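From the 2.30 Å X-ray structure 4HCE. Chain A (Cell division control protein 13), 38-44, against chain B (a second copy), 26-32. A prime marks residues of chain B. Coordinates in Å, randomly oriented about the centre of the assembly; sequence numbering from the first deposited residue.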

# COMPACT_ATOMS: atom_id res chain seq x y z
N LYS A 38 3.43 -9.78 -10.99
CA LYS A 38 4.56 -10.61 -10.57
C LYS A 38 5.20 -10.12 -9.25
O LYS A 38 5.36 -10.90 -8.30
CB LYS A 38 5.60 -10.71 -11.69
CG LYS A 38 6.89 -11.45 -11.32
CD LYS A 38 6.67 -12.94 -11.10
CE LYS A 38 7.99 -13.67 -10.93
NZ LYS A 38 7.82 -15.13 -11.18
N TYR A 39 5.56 -8.83 -9.20
CA TYR A 39 6.08 -8.21 -7.97
C TYR A 39 5.06 -7.30 -7.30
O TYR A 39 4.95 -7.27 -6.07
CB TYR A 39 7.34 -7.41 -8.27
CG TYR A 39 8.41 -8.21 -8.98
CD1 TYR A 39 9.20 -9.13 -8.28
CD2 TYR A 39 8.64 -8.04 -10.34
CE1 TYR A 39 10.19 -9.85 -8.93
CE2 TYR A 39 9.63 -8.76 -11.00
CZ TYR A 39 10.40 -9.66 -10.29
OH TYR A 39 11.37 -10.38 -10.93
N CYS A 40 4.33 -6.56 -8.13
CA CYS A 40 3.27 -5.68 -7.68
C CYS A 40 2.04 -6.46 -7.21
O CYS A 40 1.75 -7.53 -7.73
CB CYS A 40 2.85 -4.75 -8.80
SG CYS A 40 2.19 -3.22 -8.14
N THR A 41 1.32 -5.88 -6.26
CA THR A 41 0.18 -6.52 -5.65
C THR A 41 -1.09 -5.73 -5.91
O THR A 41 -1.12 -4.51 -5.80
CB THR A 41 0.41 -6.65 -4.13
OG1 THR A 41 1.45 -7.61 -3.90
CG2 THR A 41 -0.86 -7.08 -3.39
N LEU A 42 -2.16 -6.45 -6.24
CA LEU A 42 -3.44 -5.80 -6.47
C LEU A 42 -4.10 -5.52 -5.11
O LEU A 42 -4.17 -6.40 -4.25
CB LEU A 42 -4.33 -6.65 -7.37
CG LEU A 42 -5.74 -6.08 -7.56
CD1 LEU A 42 -5.67 -4.83 -8.42
CD2 LEU A 42 -6.63 -7.14 -8.20
N LYS A 43 -4.53 -4.27 -4.93
CA LYS A 43 -5.18 -3.82 -3.70
C LYS A 43 -6.52 -3.19 -4.05
O LYS A 43 -6.64 -2.48 -5.05
CB LYS A 43 -4.32 -2.77 -2.99
CG LYS A 43 -2.93 -3.27 -2.62
CD LYS A 43 -1.91 -2.15 -2.63
CE LYS A 43 -0.51 -2.71 -2.43
NZ LYS A 43 0.14 -3.20 -3.69
N LEU A 44 -7.51 -3.47 -3.22
CA LEU A 44 -8.84 -2.86 -3.36
C LEU A 44 -9.12 -2.03 -2.12
O LEU A 44 -8.56 -2.30 -1.04
CB LEU A 44 -9.91 -3.95 -3.57
CG LEU A 44 -9.64 -5.07 -4.61
CD1 LEU A 44 -10.81 -6.06 -4.68
CD2 LEU A 44 -9.33 -4.53 -6.00
N MET B 26 10.78 -2.40 1.96
CA MET B 26 10.25 -1.76 0.78
C MET B 26 9.24 -2.66 0.09
O MET B 26 9.29 -3.89 0.18
CB MET B 26 11.36 -1.28 -0.18
CG MET B 26 12.16 -2.35 -0.90
SD MET B 26 13.59 -1.73 -1.83
CE MET B 26 14.62 -3.17 -1.78
N ASN B 27 8.31 -2.00 -0.59
CA ASN B 27 7.30 -2.66 -1.37
C ASN B 27 7.21 -2.03 -2.77
O ASN B 27 7.07 -0.80 -2.89
CB ASN B 27 5.96 -2.52 -0.68
CG ASN B 27 5.02 -3.63 -1.05
OD1 ASN B 27 5.13 -4.74 -0.53
ND2 ASN B 27 4.08 -3.34 -1.95
N PRO B 28 7.28 -2.87 -3.83
CA PRO B 28 7.49 -4.33 -3.75
C PRO B 28 8.93 -4.70 -3.33
O PRO B 28 9.86 -3.98 -3.66
CB PRO B 28 7.21 -4.80 -5.19
CG PRO B 28 7.41 -3.60 -6.05
CD PRO B 28 7.03 -2.41 -5.21
N PRO B 29 9.10 -5.82 -2.61
CA PRO B 29 10.42 -6.14 -2.05
C PRO B 29 11.43 -6.64 -3.08
O PRO B 29 12.64 -6.63 -2.82
CB PRO B 29 10.12 -7.22 -1.00
CG PRO B 29 8.85 -7.87 -1.47
CD PRO B 29 8.08 -6.82 -2.24
N GLN B 30 10.93 -7.06 -4.24
CA GLN B 30 11.76 -7.53 -5.34
C GLN B 30 11.40 -6.80 -6.64
O GLN B 30 10.23 -6.60 -6.94
CB GLN B 30 11.55 -9.03 -5.54
CG GLN B 30 12.58 -9.93 -4.91
CD GLN B 30 12.58 -11.29 -5.59
OE1 GLN B 30 13.22 -11.48 -6.63
NE2 GLN B 30 11.83 -12.23 -5.02
N PHE B 31 12.42 -6.43 -7.41
CA PHE B 31 12.18 -5.81 -8.72
C PHE B 31 13.51 -5.68 -9.43
O PHE B 31 14.56 -5.61 -8.77
CB PHE B 31 11.46 -4.44 -8.63
CG PHE B 31 12.10 -3.46 -7.66
CD1 PHE B 31 13.12 -2.60 -8.07
CD2 PHE B 31 11.67 -3.40 -6.33
CE1 PHE B 31 13.70 -1.70 -7.18
CE2 PHE B 31 12.24 -2.50 -5.44
CZ PHE B 31 13.27 -1.65 -5.86
N ALA B 32 13.47 -5.63 -10.76
CA ALA B 32 14.69 -5.70 -11.56
C ALA B 32 15.06 -4.42 -12.32
O ALA B 32 16.22 -4.24 -12.66
CB ALA B 32 14.61 -6.89 -12.51

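The two stretches meet in a small van der Waals contact, 273 Å² of buried surface with both sides summed, in which one aromatic side chain, Tyr39, lies against the loop Pro28′–Phe31′ and no hydrogen bond crosses between the chains.

The backbones approach most closely where Tyr39 faces Pro28′, with their CA atoms 5.9 Å apart. Both residues are in loop: chain A has not yet entered the strand that includes Lys43 and Leu44, and chain B has just left the strand that ends at Asn27′. The chain B turn begins with a cis peptide bond before Pro28′, and the proline ring presents its CB to chain A. This atom lies 3.5 Å from Tyr39 O and 4.0 Å from Tyr39 CB. The second distance is an ordinary apolar contact; the first places a carbonyl oxygen against an aliphatic carbon, close packing rather than a conventional hydrogen bond.

Tyr39 alone has 107 Å² covered, most of what chain A contributes. Its CA-to-CB bond points toward chain B, and with chi1 in the m well the ring lies along the backbone of Gln30′ and Phe31′. Phe31′ CA sits 4.3 Å from the centroid of the Tyr39 ring and only 1° off the ring normal, so the alpha carbon is centred over the face. This is CH-pi geometry, in which a weakly polarised C-H group meets the aromatic electron cloud. The backbone of Phe31′ makes this contact, while the end of its own side chain leads away from chain A.

Gln30′ packs beside the same ring. Tyr39 CD1 is 3.0 Å from Gln30′ O, a tight approach, oblique to the ring; the C-H bond at CD1 does not point at the oxygen, so this is close packing rather than a C-H to oxygen interaction. Tyr39 CD1 also comes within 3.6 Å of Gln30′ CB, so the aliphatic base of the glutamine adds to the packing. Its amide nitrogen, NE2, is hydrogen-bonded elsewhere in the structure.

Away from the tyrosine the contact thins: Cys40 N lies 4.5 Å from Pro28′ CB, and the ends of Lys43 and Asn27′ come near each other. Lys43 NZ stands 4.3 Å from Asn27′ ND2; both are donors, so the two only lie near each other. The lysine amine instead turns back on its own chain and donates to Thr41 O, with Lys43 NZ 2.8 Å from that oxygen, which anchors the end of the side chain beside the asparagine. Leu42 and Leu44, out of reach of chain B, take no part.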